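HIT family hydrolase (PDB 6D6J) binds zinc and probably acts as a hydrolase of the histidine triad family, as a dimer of two copies of the same chain. Local coordinates at residues Asp29-Phe35 with Leu47-Lys51; Pro40-Thr44 with Leu111-Met116; Ala55-Asp59 with Phe93-Ser97; Gly88-Asn94 with His107-Gly112. Residue numbers count along the deposited sequence, not the author numbering.

Interaction 1: residues Asp29-Phe35 with Leu47-Lys51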
loop_
_atom_site.group_PDB
_atom_site.type_symbol
_atom_site.label_atom_id
_atom_site.label_comp_id
_atom_site.label_asym_id
_atom_site.label_seq_id
_atom_site.Cartn_x
_atom_site.Cartn_y
_atom_site.Cartn_z
ATOM N N ASP B 29 -18.313 -5.303 4.060
ATOM C CA ASP B 29 -18.621 -6.734 4.061
ATOM C C ASP B 29 -18.401 -7.263 5.470
ATOM O O ASP B 29 -18.318 -6.469 6.416
ATOM C CB ASP B 29 -17.887 -7.501 2.933
ATOM C CG ASP B 29 -16.381 -7.659 3.161
ATOM O OD1 ASP B 29 -15.863 -7.404 4.279
ATOM O OD2 ASP B 29 -15.693 -8.061 2.199
ATOM N N LYS B 30 -18.333 -8.583 5.640
ATOM C CA LYS B 30 -18.232 -9.125 6.995
ATOM C C LYS B 30 -16.927 -8.762 7.692
ATOM O O LYS B 30 -16.869 -8.804 8.925
ATOM C CB LYS B 30 -18.347 -10.651 6.965
ATOM C CG LYS B 30 -19.584 -11.187 6.272
ATOM C CD LYS B 30 -20.828 -10.946 7.076
ATOM C CE LYS B 30 -21.966 -11.792 6.522
ATOM N NZ LYS B 30 -23.059 -11.930 7.515
ATOM N N ASN B 31 -15.883 -8.407 6.943
ATOM C CA ASN B 31 -14.553 -8.215 7.511
ATOM C C ASN B 31 -13.953 -6.840 7.305
ATOM O O ASN B 31 -13.002 -6.494 8.012
ATOM C CB ASN B 31 -13.589 -9.230 6.898
ATOM C CG ASN B 31 -14.058 -10.621 7.108
ATOM O OD1 ASN B 31 -14.167 -11.059 8.241
ATOM N ND2 ASN B 31 -14.389 -11.313 6.025
ATOM N N ILE B 32 -14.443 -6.074 6.342
ATOM C CA ILE B 32 -13.777 -4.884 5.833
ATOM C C ILE B 32 -14.803 -3.768 5.725
ATOM O O ILE B 32 -15.968 -4.011 5.386
ATOM C CB ILE B 32 -13.113 -5.188 4.464
ATOM C CG1 ILE B 32 -11.919 -6.134 4.668
ATOM C CG2 ILE B 32 -12.718 -3.902 3.711
ATOM C CD1 ILE B 32 -11.379 -6.769 3.422
ATOM N N LEU B 33 -14.373 -2.541 6.020
ATOM C CA LEU B 33 -15.201 -1.356 5.860
ATOM C C LEU B 33 -14.397 -0.301 5.112
ATOM O O LEU B 33 -13.187 -0.171 5.326
ATOM C CB LEU B 33 -15.564 -0.800 7.251
ATOM C CG LEU B 33 -16.564 0.347 7.321
ATOM C CD1 LEU B 33 -17.968 -0.169 6.995
ATOM C CD2 LEU B 33 -16.536 0.997 8.680
ATOM N N ALA B 34 -15.057 0.460 4.244
ATOM C CA ALA B 34 -14.400 1.569 3.564
ATOM C C ALA B 34 -15.250 2.817 3.706
ATOM O O ALA B 34 -16.480 2.752 3.619
ATOM C CB ALA B 34 -14.141 1.289 2.085
ATOM N N PHE B 35 -14.592 3.950 3.924
ATOM C CA PHE B 35 -15.297 5.198 4.186
ATOM C C PHE B 35 -14.423 6.368 3.757
ATOM O O PHE B 35 -13.212 6.227 3.554
ATOM C CB PHE B 35 -15.729 5.306 5.667
ATOM C CG PHE B 35 -14.605 5.134 6.650
ATOM C CD1 PHE B 35 -14.225 3.868 7.073
ATOM C CD2 PHE B 35 -13.945 6.239 7.170
ATOM C CE1 PHE B 35 -13.188 3.714 7.984
ATOM C CE2 PHE B 35 -12.905 6.082 8.075
ATOM C CZ PHE B 35 -12.532 4.822 8.479
ATOM N N LEU B 47 -10.643 5.455 2.746
ATOM C CA LEU B 47 -9.907 4.631 3.697
ATOM C C LEU B 47 -10.534 3.247 3.714
ATOM O O LEU B 47 -11.762 3.124 3.791
ATOM C CB LEU B 47 -10.018 5.229 5.107
ATOM C CG LEU B 47 -9.465 6.650 5.220
ATOM C CD1 LEU B 47 -9.775 7.268 6.572
ATOM C CD2 LEU B 47 -7.975 6.665 4.951
ATOM N N ILE B 48 -9.708 2.205 3.627
ATOM C CA ILE B 48 -10.175 0.821 3.681
ATOM C C ILE B 48 -9.555 0.202 4.925
ATOM O O ILE B 48 -8.324 0.209 5.083
ATOM C CB ILE B 48 -9.826 0.018 2.408
ATOM C CG1 ILE B 48 -10.317 0.710 1.110
ATOM C CG2 ILE B 48 -10.453 -1.378 2.494
ATOM C CD1 ILE B 48 -9.422 1.788 0.535
ATOM N N ILE B 49 -10.402 -0.295 5.822
ATOM C CA ILE B 49 -9.941 -0.785 7.127
ATOM C C ILE B 49 -10.442 -2.198 7.390
ATOM O O ILE B 49 -11.525 -2.585 6.914
ATOM C CB ILE B 49 -10.355 0.138 8.295
ATOM C CG1 ILE B 49 -11.874 0.085 8.587
ATOM C CG2 ILE B 49 -9.875 1.552 8.051
ATOM C CD1 ILE B 49 -12.239 0.709 9.918
ATOM N N PRO B 50 -9.717 -2.982 8.181
ATOM C CA PRO B 50 -10.337 -4.170 8.778
ATOM C C PRO B 50 -11.308 -3.754 9.874
ATOM O O PRO B 50 -11.100 -2.751 10.564
ATOM C CB PRO B 50 -9.137 -4.913 9.380
ATOM C CG PRO B 50 -8.186 -3.819 9.794
ATOM C CD PRO B 50 -8.397 -2.689 8.777
ATOM N N LYS B 51 -12.371 -4.544 10.058
ATOM C CA LYS B 51 -13.207 -4.348 11.241
ATOM C C LYS B 51 -12.476 -4.796 12.510
ATOM O O LYS B 51 -12.647 -4.200 13.575
ATOM C CB LYS B 51 -14.546 -5.058 11.038
ATOM C CG LYS B 51 -15.418 -4.406 9.973
ATOM C CD LYS B 51 -16.717 -5.198 9.769
ATOM C CE LYS B 51 -17.705 -4.425 8.948
ATOM N NZ LYS B 51 -18.974 -5.191 8.803
#

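Interaction 2: residues Pro40-Thr44 with Leu111-Met116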
loop_
_atom_site.group_PDB
_atom_site.type_symbol
_atom_site.label_atom_id
_atom_site.label_comp_id
_atom_site.label_asym_id
_atom_site.label_seq_id
_atom_site.Cartn_x
_atom_site.Cartn_y
_atom_site.Cartn_z
ATOM N N PRO B 40 -9.642 15.003 3.143
ATOM C CA PRO B 40 -9.149 14.407 1.898
ATOM C C PRO B 40 -7.969 15.189 1.340
ATOM O O PRO B 40 -7.951 16.423 1.333
ATOM C CB PRO B 40 -10.371 14.486 0.970
ATOM C CG PRO B 40 -11.161 15.662 1.507
ATOM C CD PRO B 40 -11.013 15.529 3.002
ATOM N N GLN B 41 -6.974 14.441 0.875
ATOM C CA GLN B 41 -5.750 14.995 0.316
ATOM C C GLN B 41 -5.749 14.987 -1.202
ATOM O O GLN B 41 -4.764 15.407 -1.816
ATOM C CB GLN B 41 -4.546 14.212 0.843
ATOM C CG GLN B 41 -4.418 14.253 2.363
ATOM C CD GLN B 41 -4.238 15.649 2.884
ATOM O OE1 GLN B 41 -3.246 16.318 2.573
ATOM N NE2 GLN B 41 -5.191 16.101 3.692
ATOM N N ALA B 42 -6.814 14.476 -1.805
ATOM C CA ALA B 42 -7.015 14.453 -3.244
ATOM C C ALA B 42 -8.514 14.570 -3.457
ATOM O O ALA B 42 -9.292 14.434 -2.504
ATOM C CB ALA B 42 -6.471 13.147 -3.841
ATOM N N PRO B 43 -8.958 14.815 -4.694
ATOM C CA PRO B 43 -10.400 15.036 -4.894
ATOM C C PRO B 43 -11.268 13.886 -4.415
ATOM O O PRO B 43 -12.398 14.137 -3.979
ATOM C CB PRO B 43 -10.508 15.343 -6.396
ATOM C CG PRO B 43 -9.189 16.032 -6.698
ATOM C CD PRO B 43 -8.193 15.204 -5.902
ATOM N N THR B 44 -10.786 12.642 -4.490
ATOM C CA THR B 44 -11.396 11.517 -3.787
ATOM C C THR B 44 -10.339 10.887 -2.891
ATOM O O THR B 44 -9.229 10.576 -3.349
ATOM C CB THR B 44 -11.951 10.462 -4.756
ATOM O OG1 THR B 44 -13.038 11.029 -5.488
ATOM C CG2 THR B 44 -12.454 9.206 -4.031
ATOM N N LEU B 111 -6.258 7.315 -2.938
ATOM C CA LEU B 111 -6.277 8.723 -3.342
ATOM C C LEU B 111 -6.354 8.818 -4.857
ATOM O O LEU B 111 -5.554 8.192 -5.563
ATOM C CB LEU B 111 -4.989 9.430 -2.898
ATOM C CG LEU B 111 -4.683 9.398 -1.402
ATOM C CD1 LEU B 111 -3.578 8.400 -1.087
ATOM C CD2 LEU B 111 -4.317 10.797 -0.891
ATOM N N GLY B 112 -7.294 9.611 -5.361
ATOM C CA GLY B 112 -7.364 9.821 -6.793
ATOM C C GLY B 112 -8.118 11.078 -7.146
ATOM O O GLY B 112 -8.443 11.902 -6.283
ATOM N N GLY B 113 -8.377 11.233 -8.446
ATOM C CA GLY B 113 -9.103 12.375 -8.953
ATOM C C GLY B 113 -8.224 13.514 -9.388
ATOM O O GLY B 113 -8.745 14.547 -9.812
ATOM N N ARG B 114 -6.914 13.369 -9.259
ATOM C CA ARG B 114 -5.941 14.289 -9.816
ATOM C C ARG B 114 -4.679 13.490 -10.097
ATOM O O ARG B 114 -4.538 12.341 -9.670
ATOM C CB ARG B 114 -5.610 15.430 -8.848
ATOM C CG ARG B 114 -4.934 14.981 -7.553
ATOM C CD ARG B 114 -4.365 16.182 -6.801
ATOM N NE ARG B 114 -4.013 15.871 -5.410
ATOM C CZ ARG B 114 -2.847 15.347 -5.020
ATOM N NH1 ARG B 114 -1.912 15.036 -5.914
ATOM N NH2 ARG B 114 -2.618 15.114 -3.731
ATOM N N GLN B 115 -3.746 14.113 -10.802
ATOM C CA GLN B 115 -2.421 13.525 -10.955
ATOM C C GLN B 115 -1.736 13.453 -9.589
ATOM O O GLN B 115 -1.615 14.463 -8.880
ATOM C CB GLN B 115 -1.583 14.366 -11.923
ATOM C CG GLN B 115 -0.166 13.830 -12.092
ATOM C CD GLN B 115 -0.155 12.503 -12.830
ATOM O OE1 GLN B 115 -0.685 12.400 -13.932
ATOM N NE2 GLN B 115 0.438 11.485 -12.226
ATOM N N MET B 116 -1.299 12.258 -9.209
ATOM C CA MET B 116 -0.492 12.082 -8.008
ATOM C C MET B 116 0.969 12.286 -8.394
ATOM O O MET B 116 1.397 11.868 -9.473
ATOM C CB MET B 116 -0.732 10.685 -7.422
ATOM C CG MET B 116 -2.232 10.395 -7.172
ATOM S SD MET B 116 -3.078 11.580 -6.107
ATOM C CE MET B 116 -2.165 11.397 -4.575
HETATM O O HOH W 1 -5.701 17.753 -4.110
#

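Interaction 3: residues Ala55-Asp59 with Phe93-Ser97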
loop_
_atom_site.group_PDB
_atom_site.type_symbol
_atom_site.label_atom_id
_atom_site.label_comp_id
_atom_site.label_asym_id
_atom_site.label_seq_id
_atom_site.Cartn_x
_atom_site.Cartn_y
_atom_site.Cartn_z
ATOM N N ALA B 55 -3.246 -2.567 15.223
ATOM C CA ALA B 55 -2.755 -1.204 15.420
ATOM C C ALA B 55 -1.938 -0.695 14.237
ATOM O O ALA B 55 -2.146 0.432 13.774
ATOM C CB ALA B 55 -1.923 -1.095 16.698
ATOM N N THR B 56 -0.952 -1.479 13.786
ATOM C CA THR B 56 -0.057 -1.071 12.703
ATOM C C THR B 56 0.234 -2.262 11.800
ATOM O O THR B 56 -0.010 -3.418 12.160
ATOM C CB THR B 56 1.299 -0.532 13.203
ATOM O OG1 THR B 56 2.121 -1.627 13.620
ATOM C CG2 THR B 56 1.143 0.484 14.333
ATOM N N ILE B 57 0.822 -1.976 10.633
ATOM C CA ILE B 57 1.253 -3.053 9.744
ATOM C C ILE B 57 2.220 -3.990 10.452
ATOM O O ILE B 57 2.260 -5.186 10.147
ATOM C CB ILE B 57 1.883 -2.453 8.465
ATOM C CG1 ILE B 57 0.834 -1.675 7.646
ATOM C CG2 ILE B 57 2.584 -3.523 7.619
ATOM C CD1 ILE B 57 -0.284 -2.529 7.045
ATOM N N ASN B 58 3.022 -3.474 11.395
ATOM C CA ASN B 58 3.970 -4.338 12.097
ATOM C C ASN B 58 3.277 -5.420 12.908
ATOM O O ASN B 58 3.916 -6.417 13.260
ATOM C CB ASN B 58 4.855 -3.531 13.050
ATOM C CG ASN B 58 5.701 -2.512 12.341
ATOM O OD1 ASN B 58 6.127 -2.714 11.207
ATOM N ND2 ASN B 58 5.939 -1.391 12.997
ATOM N N ASP B 59 1.997 -5.238 13.217
ATOM C CA ASP B 59 1.231 -6.171 14.026
ATOM C C ASP B 59 0.459 -7.173 13.188
ATOM O O ASP B 59 -0.284 -7.978 13.755
ATOM C CB ASP B 59 0.310 -5.392 14.955
ATOM C CG ASP B 59 1.075 -4.363 15.747
ATOM O OD1 ASP B 59 0.820 -3.138 15.590
ATOM O OD2 ASP B 59 2.014 -4.778 16.453
ATOM N N PHE B 93 -0.078 2.800 2.672
ATOM C CA PHE B 93 -0.111 2.453 4.096
ATOM C C PHE B 93 0.944 3.285 4.810
ATOM O O PHE B 93 2.114 3.276 4.413
ATOM C CB PHE B 93 0.243 0.982 4.385
ATOM C CG PHE B 93 -0.822 -0.035 4.040
ATOM C CD1 PHE B 93 -2.021 -0.106 4.761
ATOM C CD2 PHE B 93 -0.574 -0.982 3.051
ATOM C CE1 PHE B 93 -2.956 -1.094 4.464
ATOM C CE2 PHE B 93 -1.513 -1.961 2.749
ATOM C CZ PHE B 93 -2.689 -2.025 3.469
ATOM N N ASN B 94 0.553 3.965 5.880
ATOM C CA ASN B 94 1.493 4.650 6.758
ATOM C C ASN B 94 1.732 3.781 7.980
ATOM O O ASN B 94 0.794 3.171 8.500
ATOM C CB ASN B 94 0.898 5.975 7.221
ATOM C CG ASN B 94 0.802 6.989 6.102
ATOM O OD1 ASN B 94 1.424 6.840 5.049
ATOM N ND2 ASN B 94 0.057 8.060 6.344
ATOM N N VAL B 95 2.974 3.739 8.459
ATOM C CA VAL B 95 3.307 2.915 9.618
ATOM C C VAL B 95 4.058 3.760 10.637
ATOM O O VAL B 95 5.197 4.189 10.387
ATOM C CB VAL B 95 4.098 1.653 9.239
ATOM C CG1 VAL B 95 4.222 0.731 10.458
ATOM C CG2 VAL B 95 3.411 0.931 8.079
ATOM N N ASN B 96 3.430 3.977 11.790
ATOM C CA ASN B 96 4.001 4.713 12.914
ATOM C C ASN B 96 4.200 6.194 12.605
ATOM O O ASN B 96 3.922 6.656 11.493
ATOM C CB ASN B 96 5.226 3.998 13.509
ATOM C CG ASN B 96 4.811 2.838 14.379
ATOM O OD1 ASN B 96 3.775 2.921 15.032
ATOM N ND2 ASN B 96 5.578 1.752 14.374
ATOM N N SER B 97 4.647 6.961 13.592
ATOM C CA SER B 97 4.644 8.410 13.437
ATOM C C SER B 97 5.546 8.853 12.292
ATOM O O SER B 97 5.191 9.762 11.536
ATOM C CB SER B 97 5.043 9.093 14.750
ATOM O OG SER B 97 4.891 10.500 14.642
HETATM O O HOH W 2 0.278 0.971 10.124
HETATM O O HOH W 3 5.095 -0.874 15.703
#

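Interaction 4: residues Gly88-Asn94 with His107-Gly112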
loop_
_atom_site.group_PDB
_atom_site.type_symbol
_atom_site.label_atom_id
_atom_site.label_comp_id
_atom_site.label_asym_id
_atom_site.label_seq_id
_atom_site.Cartn_x
_atom_site.Cartn_y
_atom_site.Cartn_z
ATOM N N GLY B 88 -6.132 6.719 -12.948
ATOM C CA GLY B 88 -5.105 6.217 -12.054
ATOM C C GLY B 88 -5.206 6.807 -10.665
ATOM O O GLY B 88 -5.872 7.825 -10.439
ATOM N N TYR B 89 -4.534 6.169 -9.715
ATOM C CA TYR B 89 -4.713 6.491 -8.301
ATOM C C TYR B 89 -3.524 5.942 -7.527
ATOM O O TYR B 89 -2.689 5.209 -8.073
ATOM C CB TYR B 89 -6.042 5.940 -7.763
ATOM C CG TYR B 89 -6.152 4.437 -7.868
ATOM C CD1 TYR B 89 -6.688 3.828 -9.007
ATOM C CD2 TYR B 89 -5.691 3.617 -6.845
ATOM C CE1 TYR B 89 -6.780 2.435 -9.104
ATOM C CE2 TYR B 89 -5.789 2.249 -6.927
ATOM C CZ TYR B 89 -6.336 1.662 -8.041
ATOM O OH TYR B 89 -6.411 0.293 -8.084
ATOM N N ARG B 90 -3.457 6.303 -6.248
ATOM C CA ARG B 90 -2.378 5.871 -5.376
ATOM C C ARG B 90 -2.942 5.191 -4.138
ATOM O O ARG B 90 -3.982 5.605 -3.598
ATOM C CB ARG B 90 -1.520 7.074 -4.978
ATOM C CG ARG B 90 -0.376 6.752 -3.998
ATOM C CD ARG B 90 0.642 7.880 -3.961
ATOM N NE ARG B 90 1.338 7.968 -5.244
ATOM C CZ ARG B 90 1.951 9.053 -5.715
ATOM N NH1 ARG B 90 1.962 10.196 -5.017
ATOM N NH2 ARG B 90 2.525 8.990 -6.914
ATOM N N LEU B 91 -2.248 4.144 -3.689
ATOM C CA LEU B 91 -2.578 3.410 -2.467
ATOM C C LEU B 91 -1.429 3.575 -1.478
ATOM O O LEU B 91 -0.260 3.404 -1.857
ATOM C CB LEU B 91 -2.766 1.924 -2.785
ATOM C CG LEU B 91 -3.920 1.582 -3.738
ATOM C CD1 LEU B 91 -3.880 0.124 -4.124
ATOM C CD2 LEU B 91 -5.256 1.933 -3.124
ATOM N N VAL B 92 -1.743 3.915 -0.225
ATOM C CA VAL B 92 -0.702 4.199 0.768
ATOM C C VAL B 92 -1.044 3.527 2.093
ATOM O O VAL B 92 -2.141 3.733 2.629
ATOM C CB VAL B 92 -0.550 5.717 1.011
ATOM C CG1 VAL B 92 0.582 5.982 2.000
ATOM C CG2 VAL B 92 -0.309 6.459 -0.302
ATOM N N PHE B 93 -0.078 2.800 2.672
ATOM C CA PHE B 93 -0.111 2.453 4.096
ATOM C C PHE B 93 0.944 3.285 4.810
ATOM O O PHE B 93 2.114 3.276 4.413
ATOM C CB PHE B 93 0.243 0.982 4.385
ATOM C CG PHE B 93 -0.822 -0.035 4.040
ATOM C CD1 PHE B 93 -2.021 -0.106 4.761
ATOM C CD2 PHE B 93 -0.574 -0.982 3.051
ATOM C CE1 PHE B 93 -2.956 -1.094 4.464
ATOM C CE2 PHE B 93 -1.513 -1.961 2.749
ATOM C CZ PHE B 93 -2.689 -2.025 3.469
ATOM N N ASN B 94 0.553 3.965 5.880
ATOM C CA ASN B 94 1.493 4.650 6.758
ATOM C C ASN B 94 1.732 3.781 7.980
ATOM O O ASN B 94 0.794 3.171 8.500
ATOM C CB ASN B 94 0.898 5.975 7.221
ATOM C CG ASN B 94 0.802 6.989 6.102
ATOM O OD1 ASN B 94 1.424 6.840 5.049
ATOM N ND2 ASN B 94 0.057 8.060 6.344
ATOM N N HIS B 107 -5.132 1.154 8.141
ATOM C CA HIS B 107 -5.997 1.726 7.121
ATOM C C HIS B 107 -5.193 1.900 5.849
ATOM O O HIS B 107 -4.065 2.391 5.869
ATOM C CB HIS B 107 -6.613 3.064 7.562
ATOM C CG HIS B 107 -5.630 4.038 8.143
ATOM N ND1 HIS B 107 -5.100 3.890 9.407
ATOM C CD2 HIS B 107 -5.150 5.212 7.669
ATOM C CE1 HIS B 107 -4.307 4.914 9.675
ATOM N NE2 HIS B 107 -4.311 5.727 8.633
ATOM N N LEU B 108 -5.784 1.499 4.741
ATOM C CA LEU B 108 -5.208 1.741 3.425
ATOM C C LEU B 108 -5.838 3.005 2.847
ATOM O O LEU B 108 -7.071 3.103 2.749
ATOM C CB LEU B 108 -5.491 0.547 2.515
ATOM C CG LEU B 108 -4.932 0.608 1.091
ATOM C CD1 LEU B 108 -3.431 0.849 1.131
ATOM C CD2 LEU B 108 -5.215 -0.720 0.401
ATOM N N HIS B 109 -4.997 3.970 2.461
ATOM C CA HIS B 109 -5.482 5.176 1.801
ATOM C C HIS B 109 -5.612 4.928 0.309
ATOM O O HIS B 109 -4.703 4.373 -0.318
ATOM C CB HIS B 109 -4.477 6.317 1.946
ATOM C CG HIS B 109 -4.240 6.766 3.343
ATOM N ND1 HIS B 109 -4.956 7.793 3.925
ATOM C CD2 HIS B 109 -3.327 6.366 4.257
ATOM C CE1 HIS B 109 -4.518 7.973 5.159
ATOM N NE2 HIS B 109 -3.515 7.137 5.374
ATOM N N LEU B 110 -6.730 5.374 -0.263
ATOM C CA LEU B 110 -6.965 5.341 -1.703
ATOM C C LEU B 110 -7.185 6.783 -2.144
ATOM O O LEU B 110 -8.172 7.412 -1.740
ATOM C CB LEU B 110 -8.182 4.469 -2.009
ATOM C CG LEU B 110 -8.849 4.597 -3.384
ATOM C CD1 LEU B 110 -7.887 4.404 -4.535
ATOM C CD2 LEU B 110 -10.000 3.609 -3.470
ATOM N N LEU B 111 -6.258 7.315 -2.938
ATOM C CA LEU B 111 -6.277 8.723 -3.342
ATOM C C LEU B 111 -6.354 8.818 -4.857
ATOM O O LEU B 111 -5.554 8.192 -5.563
ATOM C CB LEU B 111 -4.989 9.430 -2.898
ATOM C CG LEU B 111 -4.683 9.398 -1.402
ATOM C CD1 LEU B 111 -3.578 8.400 -1.087
ATOM C CD2 LEU B 111 -4.317 10.797 -0.891
ATOM N N GLY B 112 -7.294 9.611 -5.361
ATOM C CA GLY B 112 -7.364 9.821 -6.793
ATOM C C GLY B 112 -8.118 11.078 -7.146
ATOM O O GLY B 112 -8.443 11.902 -6.283
HETATM O O HOH W 4 -2.142 4.030 6.870
HETATM O O HOH W 5 -2.157 1.587 8.488
HETATM O O HOH W 6 -2.289 7.465 8.030
#

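Interaction 1: residues Asp29-Phe35 with Leu47-Lys51
Two neighbouring strands lie with axes 4.7 Å apart at 157°, and their side chains sort onto two faces. Ile32, Ala34, Ile48 and Pro50 share one face: the small Ala34 lets Ile48 lie alongside, its CG1 4.0 Å from Ala34 CB, while Ile48 CG2 meets Ile32 CG2 at 3.6 Å. Ile71, Ala75 and Leu78 of helix 62-81 close over this face. On the other, the Phe35 ring leans across the partner strand and settles between two aliphatic tips, its CE2 3.7 Å from Leu47 CD1 and its CE1 3.7 Å from Ile49 CD1; Phe13 meets that ring edge-to-face. Leu33 fits beside Ile49, CB to CG1 4.0 Å. Paired backbone bonds hold this register, among them Ile49 N to Leu33 O at 2.8 Å and Leu47 N to Phe35 O at 2.8 Å. Beyond the strand, the extended Lys51 side chain lies along the turn and donates from NZ to Asp29 O at 2.8 Å, with Glu28 as salt-bridge partner. Asp29 OD1 shapes that turn as an Asx turn, accepting from Asn31 N at 2.8 Å. The whole is an antiparallel beta hairpin of the HIT fold, whose Ile49 packs on the predicted nucleophile His107.

Interaction 2: residues Pro40-Thr44 with Leu111-Met116
The end of strand 108-112 meets the start of strand 44-50 here, at one end of two inner strands of the antiparallel HIT-fold sheet, where the chain turns toward the second subunit. Leu111 comes first: its CD2 touches Gln41 CB at 3.8 Å, its CB lies 4.1 Å from Ala42 CB, and its CA approaches Thr44 O at 3.5 Å in a CA-H...O contact. Gly112 forms the antiparallel hydrogen-bonded pair with Thr44, N to Thr44 O and O to Thr44 N both 3.0 Å, and its carbonyl oxygen also receives Pro43 CD at 3.3 Å. At Gly113 the backbone turns with positive phi; a CB here would clash with Pro43 CB, so the absence of a side chain lets the proline sit close, its CG 3.5 Å from Gly113 O. Arg114 then folds back over the loop, CG 3.7 Å from Pro43 CD. Its NH2 donates to Gln41 O at 2.9 Å, NE gives its proton to a water 2.8 Å away, and NH1 forms a salt bridge with the C-terminal carboxylate of Gly121 of the second subunit. Gln115 donates from NE2 to Ser97 O of that subunit, and Met116 brings SD to 4.4 Å from Ala42 CB.

Interaction 3: residues Ala55-Asp59 with Phe93-Ser97
Apolar packing carries most of this contact, in which no direct hydrogen bond passes between the segments. Ile57 is central: its CD1 sits over the face of the Phe93 ring, 3.9 Å from the centroid and 16° off the normal, a CH-pi contact, and its CG1 lies 3.7 Å from Val95 CG2. Val95 also turns CG1 to Thr56 CB at 4.2 Å and to Asn58 ND2 at 3.7 Å, so one valine fits against three consecutive residues. The polar links are water-mediated. One water accepts from Ile57 N at 3.0 Å and lies 2.8 Å from Asn94 O, within bonding reach; another accepts from Asn58 ND2 at 2.9 Å and Asn96 ND2 at 3.0 Å. These two amides do not bond to each other; both donate to Ser85 O of the second subunit, whose Tyr89 bonds Asn58 OD1. Within 55-59, bonds fix the 3-10 turn: Asp59 N donates to Thr56 O at 2.9 Å and Thr56 OG1 to Asp59 OD1 at 2.8 Å. In the chain the turn follows strand 44-50 and precedes helix 62-81, whose Leu68 touches both Ile57 and Phe93. It packs beside the end of strand 89-95, where Phe93 to Val95 pair antiparallel with a strand of the second subunit and carry the sheet across the dimer interface.

Interaction 4: residues Gly88-Asn94 with His107-Gly112
Four backbone hydrogen bonds join the strands: Arg90 N to Leu111 O and Leu111 N to Arg90 O, each 2.9 Å, then Val92 N to His109 O at 3.0 Å and His109 N to Val92 O at 2.9 Å. Beyond them, a water joins three side chains, 2.9 Å from Asn94 ND2, 2.7 Å from His107 NE2 and 2.9 Å from His109 NE2. His107 ND1 bonds His105 O, His109 ND1 pairs with His45 NE2, and Asn94 OD1 accepts from Arg90 of the second subunit. In the packing, Leu108 CD1 lies over the Phe93 ring, 3.6 Å from its centroid, a CH-pi contact. Leu110 CD1 touches both Tyr89 CD2 at 3.3 Å and Leu91 CD2 at 3.9 Å, on the face turned to helix 62-81; on the other, Val92 CG2 meets Leu111 CD1 at 3.9 Å. The antiparallel ladder includes His109, and His107 lies just before it; both belong to the predicted histidine triad motif, with His107 the predicted site of the AMP-histidine intermediate.

How the interactions relate
The four contacts follow one antiparallel sheet, ordered 25-28, 32-36, 44-50, 108-112, 89-95. Interaction 1 pairs its second and third strands and interaction 4 its last two; their centres are 14 Å apart, and Ile48 O probably accepts a hydrogen bond from Leu108 N. Interaction 2, centred 9 Å from interaction 4, shares Leu111 and Gly112 with it, while interaction 3 shares Phe93 and Asn94 with interaction 4 and lies 22 Å from interaction 2. Along the chain, interaction 1 closes before interactions 3 and 4 open; its segments alternate with those of interaction 2. Interactions 2, 3 and 4 touch the second subunit; strand 89-95, beside the strand following predicted active-site His107, carries the sheet into it.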